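Local atomic coordinates of uncharacterized conserved protein YiiM (Geobacillus stearothermophilus, PDB entry 5YHH), a protein that probably acts as a molybdenum cofactor-dependent reductase of the MOSC family, helping the cell resist toxic N-hydroxylated bases such as hydroxylaminopurine. Residues Asp107-Gly112 / Leu165-Arg170; Val118-Gln123 / Ala202-Trp207; Cys66-Glu71 / Gly87-Asn92. One frame throughout, in Å; residues are numbered along the deposited sequence.

Contact 1 (Asp107-Gly112 / Leu165-Arg170)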
ATOM      1  N   ASP A 107       8.822   3.533   7.922  1.00 31.74           N
ATOM      2  CA  ASP A 107       9.702   4.281   7.021  1.00 31.52           C
ATOM      3  C   ASP A 107       9.029   5.603   6.709  1.00 30.90           C
ATOM      4  O   ASP A 107       7.831   5.648   6.415  1.00 30.10           O
ATOM      5  CB  ASP A 107       9.899   3.591   5.664  1.00 30.22           C
ATOM      6  CG  ASP A 107      10.861   2.396   5.681  1.00 30.94           C
ATOM      7  OD1 ASP A 107      11.506   2.079   6.694  1.00 30.57           O
ATOM      8  OD2 ASP A 107      10.953   1.737   4.609  1.00 30.20           O
ATOM      9  N   ILE A 108       9.816   6.675   6.746  1.00 31.80           N
ATOM     10  CA  ILE A 108       9.367   7.990   6.329  1.00 30.93           C
ATOM     11  C   ILE A 108      10.063   8.389   5.038  1.00 31.05           C
ATOM     12  O   ILE A 108      11.314   8.312   4.932  1.00 31.88           O
ATOM     13  CB  ILE A 108       9.629   9.030   7.446  1.00 32.53           C
ATOM     14  CG1 ILE A 108       8.891   8.595   8.711  1.00 31.06           C
ATOM     15  CG2 ILE A 108       9.189  10.423   6.990  1.00 33.50           C
ATOM     16  CD1 ILE A 108       9.092   9.501   9.961  1.00 31.32           C
ATOM     17  N   TYR A 109       9.274   8.832   4.062  1.00 29.79           N
ATOM     18  CA  TYR A 109       9.811   9.240   2.748  1.00 29.89           C
ATOM     19  C   TYR A 109       9.400  10.683   2.456  1.00 30.96           C
ATOM     20  O   TYR A 109       8.299  11.114   2.831  1.00 30.34           O
ATOM     21  CB  TYR A 109       9.274   8.371   1.612  1.00 28.29           C
ATOM     22  CG  TYR A 109       9.705   6.923   1.710  1.00 29.25           C
ATOM     23  CD1 TYR A 109       9.012   6.038   2.498  1.00 29.28           C
ATOM     24  CD2 TYR A 109      10.826   6.454   1.007  1.00 30.15           C
ATOM     25  CE1 TYR A 109       9.397   4.689   2.585  1.00 30.06           C
ATOM     26  CE2 TYR A 109      11.242   5.119   1.110  1.00 30.22           C
ATOM     27  CZ  TYR A 109      10.520   4.243   1.913  1.00 31.47           C
ATOM     28  OH  TYR A 109      10.896   2.917   2.050  1.00 28.97           O
ATOM     29  N   VAL A 110      10.290  11.424   1.802  1.00 32.27           N
ATOM     30  CA  VAL A 110       9.916  12.703   1.210  1.00 33.76           C
ATOM     31  C   VAL A 110       9.437  12.385  -0.204  1.00 31.93           C
ATOM     32  O   VAL A 110      10.071  11.619  -0.935  1.00 31.75           O
ATOM     33  CB  VAL A 110      11.076  13.716   1.154  1.00 35.12           C
ATOM     34  CG1 VAL A 110      10.644  14.971   0.403  1.00 39.25           C
ATOM     35  CG2 VAL A 110      11.498  14.149   2.542  1.00 39.88           C
ATOM     36  N   ALA A 111       8.309  12.958  -0.582  1.00 31.89           N
ATOM     37  CA  ALA A 111       7.790  12.848  -1.930  1.00 31.82           C
ATOM     38  C   ALA A 111       7.291  14.197  -2.350  1.00 32.85           C
ATOM     39  O   ALA A 111       6.319  14.687  -1.789  1.00 32.85           O
ATOM     40  CB  ALA A 111       6.632  11.829  -1.972  1.00 31.28           C
ATOM     41  N   GLY A 112       7.957  14.834  -3.313  1.00 34.18           N
ATOM     42  CA  GLY A 112       7.608  16.218  -3.645  1.00 35.49           C
ATOM     43  C   GLY A 112       7.820  17.109  -2.435  1.00 36.83           C
ATOM     44  O   GLY A 112       8.844  16.991  -1.770  1.00 37.28           O
ATOM     45  N   LEU A 165      11.112   9.303  -4.467  1.00 35.60           N
ATOM     46  CA  LEU A 165      10.659   9.020  -3.094  1.00 35.80           C
ATOM     47  C   LEU A 165      11.913   8.761  -2.310  1.00 37.42           C
ATOM     48  O   LEU A 165      12.581   7.756  -2.563  1.00 39.43           O
ATOM     49  CB  LEU A 165       9.820   7.754  -3.035  1.00 35.98           C
ATOM     50  CG  LEU A 165       8.328   7.798  -2.817  1.00 36.87           C
ATOM     51  CD1 LEU A 165       7.803   6.321  -2.914  1.00 38.09           C
ATOM     52  CD2 LEU A 165       7.961   8.412  -1.531  1.00 35.35           C
ATOM     53  N   VAL A 166      12.248   9.659  -1.389  1.00 37.41           N
ATOM     54  CA  VAL A 166      13.531   9.648  -0.718  1.00 38.52           C
ATOM     55  C   VAL A 166      13.333   9.216   0.726  1.00 37.73           C
ATOM     56  O   VAL A 166      12.619   9.865   1.495  1.00 36.53           O
ATOM     57  CB  VAL A 166      14.191  11.074  -0.722  1.00 40.42           C
ATOM     58  CG1 VAL A 166      15.572  11.052  -0.045  1.00 42.47           C
ATOM     59  CG2 VAL A 166      14.295  11.634  -2.152  1.00 41.17           C
ATOM     60  N   LEU A 167      13.981   8.124   1.099  1.00 37.26           N
ATOM     61  CA  LEU A 167      13.901   7.636   2.454  1.00 37.69           C
ATOM     62  C   LEU A 167      14.609   8.607   3.351  1.00 40.09           C
ATOM     63  O   LEU A 167      15.769   8.888   3.137  1.00 41.25           O
ATOM     64  CB  LEU A 167      14.544   6.253   2.570  1.00 37.35           C
ATOM     65  CG  LEU A 167      14.438   5.604   3.948  1.00 38.35           C
ATOM     66  CD1 LEU A 167      12.957   5.220   4.277  1.00 33.56           C
ATOM     67  CD2 LEU A 167      15.361   4.386   4.019  1.00 38.54           C
ATOM     68  N   VAL A 168      13.914   9.142   4.342  1.00 40.57           N
ATOM     69  CA  VAL A 168      14.562  10.020   5.299  1.00 42.79           C
ATOM     70  C   VAL A 168      14.681   9.399   6.680  1.00 43.02           C
ATOM     71  O   VAL A 168      15.519   9.826   7.461  1.00 45.31           O
ATOM     72  CB  VAL A 168      13.888  11.434   5.369  1.00 43.80           C
ATOM     73  CG1 VAL A 168      14.240  12.232   4.085  1.00 45.92           C
ATOM     74  CG2 VAL A 168      12.393  11.334   5.556  1.00 40.63           C
ATOM     75  N   GLU A 169      13.869   8.404   6.999  1.00 41.45           N
ATOM     76  CA  GLU A 169      14.057   7.635   8.232  1.00 42.77           C
ATOM     77  C   GLU A 169      13.578   6.185   8.095  1.00 41.39           C
ATOM     78  O   GLU A 169      12.445   5.948   7.705  1.00 39.58           O
ATOM     79  CB  GLU A 169      13.349   8.324   9.399  1.00 43.75           C
ATOM     80  CG  GLU A 169      13.530   7.597  10.728  1.00 46.91           C
ATOM     81  CD  GLU A 169      12.966   8.364  11.915  1.00 50.63           C
ATOM     82  OE1 GLU A 169      11.727   8.479  12.029  1.00 50.41           O
ATOM     83  OE2 GLU A 169      13.778   8.827  12.734  1.00 53.91           O
ATOM     84  N   ARG A 170      14.460   5.231   8.390  1.00 41.79           N
ATOM     85  CA  ARG A 170      14.108   3.818   8.396  1.00 41.95           C
ATOM     86  C   ARG A 170      13.207   3.510   9.584  1.00 41.34           C
ATOM     87  O   ARG A 170      13.534   3.849  10.714  1.00 43.88           O
ATOM     88  CB  ARG A 170      15.368   2.936   8.448  1.00 44.06           C
ATOM     89  CG  ARG A 170      15.108   1.408   8.524  1.00 45.02           C
ATOM     90  CD  ARG A 170      14.422   0.865   7.290  1.00 46.23           C
ATOM     91  NE  ARG A 170      15.330   0.760   6.166  1.00 48.47           N
ATOM     92  CZ  ARG A 170      14.971   0.654   4.885  1.00 48.21           C
ATOM     93  NH1 ARG A 170      13.691   0.628   4.486  1.00 44.72           N
ATOM     94  NH2 ARG A 170      15.930   0.576   3.979  1.00 49.59           N
TER
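A classic beta bulge joins I108 of strand 108-111 to V168 and E169 of the antiparallel strand 165-169, the outermost strand on this side of the main sheet. The carbonyl O of I108 takes both amide hydrogens, at 2.8 Å from V168 N and 3.3 Å from E169 N, while I108 N returns a bond to E169 O at 2.9 Å. V168 fits the first bulge position through its near-helical psi of -21°, and its CG2 methyl meets I108 CG2 at 3.6 Å. Beyond the bulge regular pairing resumes: V110 and V166 form a hydrogen-bonded pair, V110 N lying 2.8 Å from V166 O and V166 N 3.0 Å from V110 O. Beta-branched side chains suit these extended backbones.

On the face that carries Y109, L167 and L165, the packing turns inward. L167 CG stands anti to its backbone N (chi1 -176°), which carries the CD1 methyl over the Y109 ring, 3.8 Å from its centroid, in a CH-pi contact. L165 reaches the same residue from its other end, its CD2 methyl wedged against the CB atoms of Y109 and A111. L98 and V103 also pack on the tyrosine.

Past the strand ends, D107 and R170 run side by side, and D107 OD2 forms a salt bridge with R170 NH1 at 3.0 Å, entering at the edge of the guanidinium, although the two planes are turned 52° apart. The carboxylate is shared: C104 N also donates to OD2, and G171 N to OD1. The whole is a classic bulge, which shifts the register by one residue and accentuates the strand twist, in an antiparallel pair at the edge of the mixed, barrel-like sheet of the MOSC fold.

Contact 2 (Val118-Gln123 / Ala202-Trp207)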
ATOM      1  N   VAL A 118       5.044   4.777   6.045  1.00 25.25           N
ATOM      2  CA  VAL A 118       4.430   3.453   5.833  1.00 25.01           C
ATOM      3  C   VAL A 118       3.666   3.039   7.074  1.00 25.43           C
ATOM      4  O   VAL A 118       4.206   3.089   8.179  1.00 27.05           O
ATOM      5  CB  VAL A 118       5.508   2.384   5.469  1.00 25.22           C
ATOM      6  CG1 VAL A 118       4.881   0.993   5.280  1.00 25.52           C
ATOM      7  CG2 VAL A 118       6.269   2.798   4.201  1.00 24.76           C
ATOM      8  N   SER A 119       2.415   2.652   6.881  1.00 25.37           N
ATOM      9  CA  SER A 119       1.483   2.354   7.976  1.00 26.64           C
ATOM     10  C   SER A 119       1.016   0.909   8.090  1.00 26.71           C
ATOM     11  O   SER A 119       0.721   0.441   9.189  1.00 28.26           O
ATOM     12  CB  SER A 119       0.241   3.220   7.827  1.00 26.69           C
ATOM     13  OG  SER A 119      -0.451   2.951   6.624  1.00 24.67           O
ATOM     14  N   GLN A 120       0.898   0.232   6.947  1.00 26.83           N
ATOM     15  CA  GLN A 120       0.412  -1.139   6.887  1.00 26.92           C
ATOM     16  C   GLN A 120       0.554  -1.728   5.470  1.00 25.42           C
ATOM     17  O   GLN A 120       0.614  -0.980   4.488  1.00 23.70           O
ATOM     18  CB  GLN A 120      -1.067  -1.177   7.284  1.00 28.20           C
ATOM     19  CG  GLN A 120      -1.993  -0.365   6.386  1.00 28.21           C
ATOM     20  CD  GLN A 120      -3.472  -0.711   6.604  1.00 30.59           C
ATOM     21  OE1 GLN A 120      -4.034  -0.289   7.573  1.00 28.40           O
ATOM     22  NE2 GLN A 120      -4.076  -1.517   5.697  1.00 25.25           N
ATOM     23  N   PRO A 121       0.592  -3.072   5.363  1.00 25.78           N
ATOM     24  CA  PRO A 121       0.374  -3.749   4.078  1.00 24.84           C
ATOM     25  C   PRO A 121      -1.026  -3.483   3.556  1.00 24.99           C
ATOM     26  O   PRO A 121      -1.918  -3.125   4.318  1.00 25.80           O
ATOM     27  CB  PRO A 121       0.527  -5.241   4.440  1.00 26.73           C
ATOM     28  CG  PRO A 121       1.218  -5.239   5.753  1.00 26.72           C
ATOM     29  CD  PRO A 121       0.701  -4.057   6.459  1.00 26.66           C
ATOM     30  N   ARG A 122      -1.206  -3.605   2.253  1.00 25.54           N
ATOM     31  CA  ARG A 122      -2.505  -3.503   1.626  1.00 25.63           C
ATOM     32  C   ARG A 122      -3.023  -4.935   1.504  1.00 26.59           C
ATOM     33  O   ARG A 122      -2.290  -5.836   1.173  1.00 23.77           O
ATOM     34  CB  ARG A 122      -2.358  -2.857   0.236  1.00 25.54           C
ATOM     35  CG  ARG A 122      -3.641  -2.776  -0.600  1.00 28.30           C
ATOM     36  CD  ARG A 122      -3.816  -3.944  -1.551  1.00 33.78           C
ATOM     37  NE  ARG A 122      -5.035  -3.812  -2.372  1.00 37.69           N
ATOM     38  CZ  ARG A 122      -5.112  -3.156  -3.539  1.00 39.65           C
ATOM     39  NH1 ARG A 122      -4.026  -2.558  -4.095  1.00 36.97           N
ATOM     40  NH2 ARG A 122      -6.294  -3.109  -4.163  1.00 38.55           N
ATOM     41  N   GLN A 123      -4.282  -5.143   1.846  1.00 27.99           N
ATOM     42  CA  GLN A 123      -4.861  -6.471   1.763  1.00 29.96           C
ATOM     43  C   GLN A 123      -5.582  -6.638   0.427  1.00 29.20           C
ATOM     44  O   GLN A 123      -6.221  -5.705  -0.061  1.00 29.02           O
ATOM     45  CB  GLN A 123      -5.844  -6.672   2.890  1.00 30.80           C
ATOM     46  CG  GLN A 123      -5.228  -6.574   4.255  1.00 34.34           C
ATOM     47  CD  GLN A 123      -6.270  -6.605   5.316  1.00 38.13           C
ATOM     48  OE1 GLN A 123      -6.703  -5.567   5.792  1.00 43.75           O
ATOM     49  NE2 GLN A 123      -6.698  -7.799   5.693  1.00 39.70           N
ATOM     50  N   ALA A 202       4.041   3.130  14.567  1.00 35.52           N
ATOM     51  CA  ALA A 202       3.614   3.469  13.201  1.00 34.46           C
ATOM     52  C   ALA A 202       2.541   2.528  12.606  1.00 32.74           C
ATOM     53  O   ALA A 202       1.939   2.862  11.578  1.00 32.53           O
ATOM     54  CB  ALA A 202       4.825   3.529  12.269  1.00 32.87           C
ATOM     55  N   LEU A 203       2.266   1.390  13.246  1.00 32.81           N
ATOM     56  CA  LEU A 203       1.233   0.460  12.719  1.00 30.94           C
ATOM     57  C   LEU A 203      -0.164   1.092  12.757  1.00 32.55           C
ATOM     58  O   LEU A 203      -0.557   1.734  13.744  1.00 32.61           O
ATOM     59  CB  LEU A 203       1.200  -0.841  13.512  1.00 32.23           C
ATOM     60  CG  LEU A 203       0.355  -1.984  12.930  1.00 30.09           C
ATOM     61  CD1 LEU A 203       0.924  -2.466  11.601  1.00 27.70           C
ATOM     62  CD2 LEU A 203       0.287  -3.124  13.928  1.00 32.29           C
ATOM     63  N   SER A 204      -0.903   0.928  11.669  1.00 31.82           N
ATOM     64  CA  SER A 204      -2.280   1.364  11.604  1.00 34.39           C
ATOM     65  C   SER A 204      -3.073   0.749  12.784  1.00 36.74           C
ATOM     66  O   SER A 204      -2.795  -0.388  13.204  1.00 36.07           O
ATOM     67  CB  SER A 204      -2.882   0.976  10.236  1.00 33.61           C
ATOM     68  OG  SER A 204      -3.097  -0.420  10.187  1.00 36.96           O
ATOM     69  N   ALA A 205      -4.022   1.510  13.329  1.00 39.57           N
ATOM     70  CA  ALA A 205      -4.834   1.054  14.464  1.00 43.34           C
ATOM     71  C   ALA A 205      -5.507  -0.292  14.192  1.00 44.00           C
ATOM     72  O   ALA A 205      -5.509  -1.161  15.047  1.00 44.97           O
ATOM     73  CB  ALA A 205      -5.884   2.101  14.829  1.00 46.27           C
ATOM     74  N   SER A 206      -6.060  -0.474  12.999  1.00 43.53           N
ATOM     75  CA  SER A 206      -6.803  -1.705  12.700  1.00 45.33           C
ATOM     76  C   SER A 206      -5.910  -2.965  12.721  1.00 43.30           C
ATOM     77  O   SER A 206      -6.299  -3.981  13.286  1.00 45.15           O
ATOM     78  CB  SER A 206      -7.549  -1.577  11.362  1.00 45.88           C
ATOM     79  OG  SER A 206      -6.667  -1.578  10.243  1.00 45.38           O
ATOM     80  N   TRP A 207      -4.709  -2.889  12.141  1.00 40.01           N
ATOM     81  CA  TRP A 207      -3.763  -4.019  12.192  1.00 39.27           C
ATOM     82  C   TRP A 207      -3.329  -4.316  13.623  1.00 41.64           C
ATOM     83  O   TRP A 207      -3.200  -5.495  13.995  1.00 43.09           O
ATOM     84  CB  TRP A 207      -2.530  -3.791  11.291  1.00 36.17           C
ATOM     85  CG  TRP A 207      -2.858  -4.102   9.895  1.00 34.43           C
ATOM     86  CD1 TRP A 207      -3.815  -3.499   9.145  1.00 36.49           C
ATOM     87  CD2 TRP A 207      -2.288  -5.130   9.075  1.00 35.80           C
ATOM     88  NE1 TRP A 207      -3.877  -4.065   7.905  1.00 37.22           N
ATOM     89  CE2 TRP A 207      -2.953  -5.078   7.829  1.00 37.62           C
ATOM     90  CE3 TRP A 207      -1.275  -6.066   9.257  1.00 34.37           C
ATOM     91  CZ2 TRP A 207      -2.636  -5.935   6.771  1.00 37.32           C
ATOM     92  CZ3 TRP A 207      -0.960  -6.930   8.199  1.00 35.14           C
ATOM     93  CH2 TRP A 207      -1.652  -6.869   6.980  1.00 35.15           C
TER
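Polar bonds hold S204, the N-cap residue of helix 205-213, to S119 and Q120 at the end of strand 114-121. The backbone N of S204 donates to S119 O at 3.0 Å, and the same carbonyl is approached by L203 CA in a weaker C-H...O contact. The hydroxyl of S204 gives its proton to Q120 OE1, with OG to OE1 2.8 Å; the donor stands 37° out of the amide plane, well off either lone-pair direction. Serine is a common N-cap residue, and here its small hydroxyl, close to the backbone, is well placed to meet the glutamine oxygen. The other end of the Q120 amide is also used, NE2 bonding to P121 O at 3.0 Å. With CG between its own backbone N and carbonyl carbon (chi1 61°), the extended Q120 chain brings the amide between S204 OG and P121 O.

Apolar contact centres on W207, the residue with most surface covered here. P121 lies over the six-membered ring, its CD atom 3.6 Å from that centroid and its CG 3.5 Å from W207 CH2; the rigid, puckered proline ring offers the indole face C-H groups, slightly polarised next to the imide nitrogen. Over the five-membered ring of the same face sits Q120 CB, 4.1 Å from the centroid. Q123 comes instead at the edge, its CG 3.7 Å from W207 CZ2. Elsewhere the indole stacks with Y184 of helix 177-185.

One close approach is no bond: Q120 NE2 and W207 NE1 are both donors, 3.4 Å apart. The P121 carbonyl, which can only accept, favours the amide nitrogen on its side and the oxygen toward S204, and the joint between the MOSC strand and the C-terminal helices combines this directional polar pairing with CH-pi packing.

Contact 3 (Cys66-Glu71 / Gly87-Asn92)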
ATOM      1  N   CYS A  66      -2.656   4.580  -1.111  1.00 25.12           N
ATOM      2  CA  CYS A  66      -2.355   3.190  -1.483  1.00 24.96           C
ATOM      3  C   CYS A  66      -1.258   3.135  -2.584  1.00 22.86           C
ATOM      4  O   CYS A  66      -1.369   3.819  -3.600  1.00 22.99           O
ATOM      5  CB  CYS A  66      -3.670   2.510  -1.945  1.00 25.49           C
ATOM      6  SG  CYS A  66      -3.426   0.803  -2.446  1.00 34.44           S
ATOM      7  N   ALA A  67      -0.196   2.366  -2.354  1.00 21.55           N
ATOM      8  CA  ALA A  67       0.966   2.271  -3.261  1.00 21.62           C
ATOM      9  C   ALA A  67       1.170   0.850  -3.734  1.00 21.83           C
ATOM     10  O   ALA A  67       0.941  -0.108  -2.967  1.00 22.59           O
ATOM     11  CB  ALA A  67       2.230   2.754  -2.552  1.00 21.41           C
ATOM     12  N   TYR A  68       1.581   0.701  -4.997  1.00 21.30           N
ATOM     13  CA  TYR A  68       1.827  -0.627  -5.577  1.00 20.40           C
ATOM     14  C   TYR A  68       3.107  -0.642  -6.399  1.00 20.14           C
ATOM     15  O   TYR A  68       3.330   0.259  -7.198  1.00 20.63           O
ATOM     16  CB  TYR A  68       0.647  -1.111  -6.432  1.00 20.39           C
ATOM     17  CG  TYR A  68       0.707  -2.586  -6.604  1.00 19.87           C
ATOM     18  CD1 TYR A  68       0.273  -3.433  -5.599  1.00 21.75           C
ATOM     19  CD2 TYR A  68       1.257  -3.138  -7.740  1.00 21.77           C
ATOM     20  CE1 TYR A  68       0.363  -4.786  -5.737  1.00 21.15           C
ATOM     21  CE2 TYR A  68       1.329  -4.486  -7.898  1.00 22.31           C
ATOM     22  CZ  TYR A  68       0.892  -5.316  -6.899  1.00 21.02           C
ATOM     23  OH  TYR A  68       0.986  -6.681  -7.015  1.00 22.58           O
ATOM     24  N   PRO A  69       3.977  -1.646  -6.177  1.00 20.85           N
ATOM     25  CA  PRO A  69       5.197  -1.754  -6.938  1.00 21.00           C
ATOM     26  C   PRO A  69       4.950  -2.120  -8.393  1.00 21.99           C
ATOM     27  O   PRO A  69       4.451  -3.215  -8.659  1.00 21.45           O
ATOM     28  CB  PRO A  69       5.949  -2.885  -6.228  1.00 22.01           C
ATOM     29  CG  PRO A  69       5.388  -2.878  -4.810  1.00 22.93           C
ATOM     30  CD  PRO A  69       3.968  -2.568  -5.018  1.00 21.24           C
ATOM     31  N   SER A  70       5.326  -1.247  -9.322  1.00 21.79           N
ATOM     32  CA  SER A  70       5.178  -1.546 -10.756  1.00 23.07           C
ATOM     33  C   SER A  70       5.913  -2.839 -11.165  1.00 24.60           C
ATOM     34  O   SER A  70       5.513  -3.541 -12.135  1.00 25.67           O
ATOM     35  CB  SER A  70       5.654  -0.359 -11.622  1.00 23.20           C
ATOM     36  OG  SER A  70       7.053  -0.083 -11.454  1.00 25.62           O
ATOM     37  N   GLU A  71       6.986  -3.171 -10.443  1.00 25.38           N
ATOM     38  CA  GLU A  71       7.767  -4.361 -10.771  1.00 27.05           C
ATOM     39  C   GLU A  71       6.866  -5.578 -10.860  1.00 26.05           C
ATOM     40  O   GLU A  71       7.086  -6.447 -11.679  1.00 25.77           O
ATOM     41  CB  GLU A  71       8.895  -4.618  -9.756  1.00 28.91           C
ATOM     42  CG  GLU A  71      10.057  -3.601  -9.803  1.00 29.95           C
ATOM     43  CD  GLU A  71       9.806  -2.350  -8.961  1.00 29.73           C
ATOM     44  OE1 GLU A  71       8.640  -2.121  -8.548  1.00 27.45           O
ATOM     45  OE2 GLU A  71      10.772  -1.563  -8.728  1.00 26.50           O
ATOM     46  N   GLY A  87      -2.190   1.844 -12.283  1.00 23.78           N
ATOM     47  CA  GLY A  87      -3.596   1.957 -11.867  1.00 24.95           C
ATOM     48  C   GLY A  87      -4.299   0.602 -11.777  1.00 25.33           C
ATOM     49  O   GLY A  87      -5.402   0.470 -11.236  1.00 25.63           O
ATOM     50  N   ALA A  88      -3.633  -0.425 -12.267  1.00 25.07           N
ATOM     51  CA  ALA A  88      -4.233  -1.751 -12.373  1.00 25.59           C
ATOM     52  C   ALA A  88      -4.641  -2.315 -11.000  1.00 26.07           C
ATOM     53  O   ALA A  88      -5.596  -3.101 -10.913  1.00 26.53           O
ATOM     54  CB  ALA A  88      -3.253  -2.696 -13.124  1.00 25.42           C
ATOM     55  N   PHE A  89      -3.930  -1.940  -9.928  1.00 24.98           N
ATOM     56  CA  PHE A  89      -4.294  -2.413  -8.566  1.00 25.11           C
ATOM     57  C   PHE A  89      -5.043  -1.412  -7.726  1.00 25.38           C
ATOM     58  O   PHE A  89      -5.223  -1.586  -6.505  1.00 25.31           O
ATOM     59  CB  PHE A  89      -3.081  -3.012  -7.833  1.00 25.38           C
ATOM     60  CG  PHE A  89      -2.718  -4.388  -8.370  1.00 27.65           C
ATOM     61  CD1 PHE A  89      -2.453  -4.569  -9.701  1.00 32.28           C
ATOM     62  CD2 PHE A  89      -2.730  -5.498  -7.551  1.00 28.75           C
ATOM     63  CE1 PHE A  89      -2.217  -5.860 -10.207  1.00 34.10           C
ATOM     64  CE2 PHE A  89      -2.463  -6.770  -8.071  1.00 30.51           C
ATOM     65  CZ  PHE A  89      -2.218  -6.932  -9.375  1.00 30.67           C
ATOM     66  N   GLY A  90      -5.585  -0.410  -8.411  1.00 25.76           N
ATOM     67  CA  GLY A  90      -6.342   0.645  -7.775  1.00 26.00           C
ATOM     68  C   GLY A  90      -5.447   1.553  -6.971  1.00 25.41           C
ATOM     69  O   GLY A  90      -5.934   2.290  -6.143  1.00 26.13           O
ATOM     70  N   GLU A  91      -4.137   1.537  -7.228  1.00 23.94           N
ATOM     71  CA  GLU A  91      -3.209   2.295  -6.384  1.00 23.39           C
ATOM     72  C   GLU A  91      -3.221   3.802  -6.708  1.00 23.82           C
ATOM     73  O   GLU A  91      -3.351   4.186  -7.857  1.00 25.12           O
ATOM     74  CB  GLU A  91      -1.789   1.705  -6.460  1.00 23.42           C
ATOM     75  CG  GLU A  91      -1.023   1.900  -7.797  1.00 21.49           C
ATOM     76  CD  GLU A  91      -1.433   1.070  -8.949  1.00 22.70           C
ATOM     77  OE1 GLU A  91      -2.442   0.309  -8.865  1.00 22.59           O
ATOM     78  OE2 GLU A  91      -0.681   1.138  -9.981  1.00 20.86           O
ATOM     79  N   ASN A  92      -3.118   4.654  -5.694  1.00 23.36           N
ATOM     80  CA  ASN A  92      -2.868   6.093  -5.918  1.00 23.48           C
ATOM     81  C   ASN A  92      -1.515   6.328  -6.551  1.00 23.00           C
ATOM     82  O   ASN A  92      -1.372   7.167  -7.471  1.00 24.22           O
ATOM     83  CB  ASN A  92      -2.932   6.871  -4.595  1.00 23.92           C
ATOM     84  CG  ASN A  92      -4.223   6.683  -3.865  1.00 27.90           C
ATOM     85  OD1 ASN A  92      -4.362   5.798  -2.994  1.00 27.97           O
ATOM     86  ND2 ASN A  92      -5.214   7.477  -4.238  1.00 31.04           N
TER
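Y68, near the end of strand 65-69, stacks on F89 of the loop that leads into strand 93-96, and loses more surface to the contact than any other residue. The rings form an offset stack, centroids 4.3 Å apart and planes inclined by only 16°. The slip brings the phenol end of Y68 over the face of F89, with Y68 OH 3.6 Å from F89 CE2, while F89 CB lies over the Y68 ring. P69 CD covers the opposite face of the tyrosine. Tyrosine suits this site because its hydroxyl, still over the F89 ring, also bonds to K146 O and W76 NE1.

C66, next in buried surface, makes its contact mainly through its backbone. Its N donates to N92 OD1 at 2.8 Å in a fairly straight bond of 162°, and its O receives a weak, bent bond from N92 N at 2.9 Å. Asparagine thus meets both polar atoms of one strand residue, using a side-chain oxygen and a main-chain NH. C66 O also rests 3.6 Å from E91 CB.

E91 holds the backbone of F89. The glutamate chain, bent at chi2 (-75°), lays its CG 3.7 Å from Y68 CB and turns its carboxylate back to the type I turn G87-G90: OE1 accepts from F89 N at 2.9 Å through its syn lone pair, and OE2 accepts from G87 N at 2.8 Å. T94 OG1 also bonds to OE2. Three bonds satisfy the buried carboxylate and would help to offset the cost of burying its charge, while the carboxylate in turn fixes the turn presenting F89 to the tyrosine.

In the fold
Contact 3 closes first along the chain; the segments of contacts 1 and 2 then alternate, 165-170 falling between 118-123 and 202-207. All three reach the main eight-stranded sheet, their centres lying 16 to 18 Å apart. Contact 1 pairs outer strand 165-169 with 108-111, and contact 2 ties the next strand, 114-121, to the C-terminal helical domain; D107 O and V118 N link them. Contacts 1 and 3 do not touch, their nearest atoms being about 7 Å apart. R122, just after strand 114-121, connects contacts 2 and 3, its NH1 bonding to F89 O, while its NH2 meets C125, oxidised to a sulfonic acid and possibly near the putative molybdenum-cofactor site.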